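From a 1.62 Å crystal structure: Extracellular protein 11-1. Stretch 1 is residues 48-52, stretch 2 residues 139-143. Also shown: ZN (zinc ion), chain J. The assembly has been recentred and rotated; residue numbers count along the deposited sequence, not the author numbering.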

ATOM      1  N   GLN A  48      11.265  -2.814   9.126  1.00 20.34           N
ATOM      2  CA  GLN A  48      11.170  -4.045   8.295  1.00 20.53           C
ATOM      3  C   GLN A  48      11.901  -5.214   9.010  1.00 21.89           C
ATOM      4  O   GLN A  48      13.078  -5.053   9.369  1.00 21.59           O
ATOM      5  CB  GLN A  48      11.790  -3.848   6.902  1.00 22.31           C
ATOM      6  CG  GLN A  48      11.235  -4.812   5.862  1.00 23.75           C
ATOM      7  CD  GLN A  48       9.756  -4.554   5.607  1.00 23.15           C
ATOM      8  OE1 GLN A  48       9.326  -3.406   5.492  1.00 22.58           O
ATOM      9  NE2 GLN A  48       8.990  -5.626   5.513  1.00 20.49           N
ATOM     10  N   GLY A  49      11.244  -6.371   9.158  1.00 21.46           N
ATOM     11  CA  GLY A  49      11.895  -7.634   9.509  1.00 21.06           C
ATOM     12  C   GLY A  49      12.374  -8.366   8.282  1.00 22.83           C
ATOM     13  O   GLY A  49      12.678  -7.742   7.228  1.00 22.10           O
ATOM     14  N   ALA A  50      12.503  -9.679   8.413  1.00 21.48           N
ATOM     15  CA  ALA A  50      13.066 -10.545   7.360  1.00 21.77           C
ATOM     16  C   ALA A  50      12.003 -10.856   6.288  1.00 21.82           C
ATOM     17  O   ALA A  50      10.781 -10.557   6.485  1.00 21.80           O
ATOM     18  CB  ALA A  50      13.604 -11.803   8.002  1.00 23.71           C
ATOM     19  N   ASP A  51      12.452 -11.451   5.193  1.00 23.33           N
ATOM     20  CA  ASP A  51      11.595 -12.150   4.204  1.00 26.51           C
ATOM     21  C   ASP A  51      10.936 -11.161   3.216  1.00 29.67           C
ATOM     22  O   ASP A  51      10.210 -11.638   2.313  1.00 26.02           O
ATOM     23  CB  ASP A  51      10.587 -13.075   4.896  1.00 26.48           C
ATOM     24  CG  ASP A  51      11.207 -14.388   5.371  1.00 30.83           C
ATOM     25  OD1 ASP A  51      12.122 -14.889   4.677  1.00 33.90           O
ATOM     26  OD2 ASP A  51      10.764 -14.904   6.386  1.00 32.64           O
ATOM     27  N   GLY A  52      11.149  -9.853   3.351  1.00 26.19           N
ATOM     28  CA  GLY A  52      10.683  -8.885   2.346  1.00 26.28           C
ATOM     29  C   GLY A  52       9.174  -8.954   2.112  1.00 24.51           C
ATOM     30  O   GLY A  52       8.401  -8.974   3.087  1.00 21.85           O
ATOM     31  N   HIS A 139       7.335 -14.277  13.769  1.00 24.87           N
ATOM     32  CA  HIS A 139       8.788 -14.076  13.999  1.00 25.81           C
ATOM     33  C   HIS A 139       9.236 -12.824  13.222  1.00 24.36           C
ATOM     34  O   HIS A 139       8.780 -12.623  12.052  1.00 26.00           O
ATOM     35  CB  HIS A 139       9.631 -15.295  13.567  1.00 27.03           C
ATOM     36  CG  HIS A 139       9.454 -16.484  14.449  1.00 31.99           C
ATOM     37  ND1 HIS A 139      10.527 -17.126  15.054  1.00 33.94           N
ATOM     38  CD2 HIS A 139       8.328 -17.150  14.825  1.00 34.27           C
ATOM     39  CE1 HIS A 139      10.061 -18.163  15.750  1.00 35.24           C
ATOM     40  NE2 HIS A 139       8.708 -18.204  15.625  1.00 31.12           N
ATOM     41  N   CYS A 140      10.159 -12.058  13.800  1.00 23.99           N
ATOM     42  CA  CYS A 140      10.815 -10.943  13.087  1.00 24.16           C
ATOM     43  C   CYS A 140      11.847 -11.530  12.117  1.00 22.21           C
ATOM     44  O   CYS A 140      12.044 -10.931  11.021  1.00 21.35           O
ATOM     45  CB  CYS A 140      11.350  -9.888  14.054  1.00 27.24           C
ATOM     46  SG  CYS A 140      10.007  -9.129  15.049  1.00 37.14           S
ATOM     47  N   GLY A 141      12.495 -12.650  12.509  1.00 20.32           N
ATOM     48  CA  GLY A 141      13.481 -13.311  11.657  1.00 19.72           C
ATOM     49  C   GLY A 141      12.844 -14.289  10.704  1.00 20.92           C
ATOM     50  O   GLY A 141      11.669 -14.597  10.865  1.00 23.24           O
ATOM     51  N   SER A 142      13.620 -14.754   9.734  1.00 22.15           N
ATOM     52  CA  SER A 142      13.158 -15.739   8.733  1.00 25.70           C
ATOM     53  C   SER A 142      13.145 -17.142   9.385  1.00 29.31           C
ATOM     54  O   SER A 142      12.606 -18.072   8.758  1.00 29.37           O
ATOM     55  CB  SER A 142      14.038 -15.695   7.525  1.00 27.53           C
ATOM     56  OG  SER A 142      15.347 -16.160   7.838  1.00 26.39           O
ATOM     57  N   GLN A 143      13.737 -17.277  10.580  1.00 28.83           N
ATOM     58  CA  GLN A 143      13.698 -18.499  11.421  1.00 30.65           C
ATOM     59  C   GLN A 143      13.136 -18.184  12.809  1.00 30.90           C
ATOM     60  O   GLN A 143      12.683 -19.245  13.358  1.00 29.43           O
ATOM     61  CB  GLN A 143      15.114 -19.075  11.456  1.00 35.81           C
ATOM     62  CG  GLN A 143      15.595 -19.424  10.050  1.00 39.84           C
ATOM     63  CD  GLN A 143      16.900 -20.190  10.047  1.00 53.89           C
ATOM     64  OE1 GLN A 143      17.662 -20.174  11.023  1.00 59.78           O
ATOM     65  NE2 GLN A 143      17.183 -20.833   8.917  1.00 64.41           N
ATOM     66  OXT GLN A 143      13.080 -17.078  13.508  1.00 24.86           O
TER
HETATM   67 ZN    ZN J 209      12.467 -16.649  14.932  0.80 21.89          ZN
HETATM   68  O   HOH W   1      11.084 -17.665   6.585  1.00 35.61           O

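This is a small loop-to-loop contact within one chain, held by a single direct backbone hydrogen bond, a methyl group packed on the opposing main chain and one bridging water, with a zinc ion bound by the second stretch nearby. Neither stretch forms a regular helix or strand, and together they bury 181 Å². The backbones draw near at two successive pairs: the CA atoms of Gly49 and Cys140 are 5.0 Å apart, and those of Ala50 and Gly141 5.1 Å. Between them runs the hydrogen bond, from Ala50 N to Cys140 O at 2.9 Å; its angle of 167° at the hydrogen is nearly straight, a favourable geometry for an amide-carbonyl pairing. The same carbonyl oxygen, Cys140 O, lies 3.6 Å from Gly49 CA. A CB on Gly49 would point toward the other stretch and fall 2.7 Å from Cys140 O, a clash, so the absence of a side chain lets the backbones come this close. Ala50 does point its CB toward the other stretch, where the methyl packs in van der Waals contact 3.7 Å from Gly141 C and 3.4 Å from Ser142 N; Ala50 CB and Ser142 CB are 3.9 Å apart. Asp51, an m rotamer, extends the contact over Ser142, with OD1 3.5 Å from Ser142 CB and OD2 3.5 Å from Ser142 CA. The polar link here is indirect: water 1 donates to Asp51 OD2 at 2.8 Å and to Ser142 O at 2.7 Å, bridging two acceptor oxygens 4.4 Å apart, too far for a direct bond. Within the second stretch, zinc is bound by His139 ND1 at 2.0 Å and by the terminal carboxylate oxygen Gln143 OXT, modelled at 1.6 Å, shorter than the usual zinc-oxygen distance of about 2.0 Å, plus one atom from elsewhere in the structure. His139 ND1 and Gln143 OXT, 3.0 Å apart, share the metal and are not hydrogen-bonded.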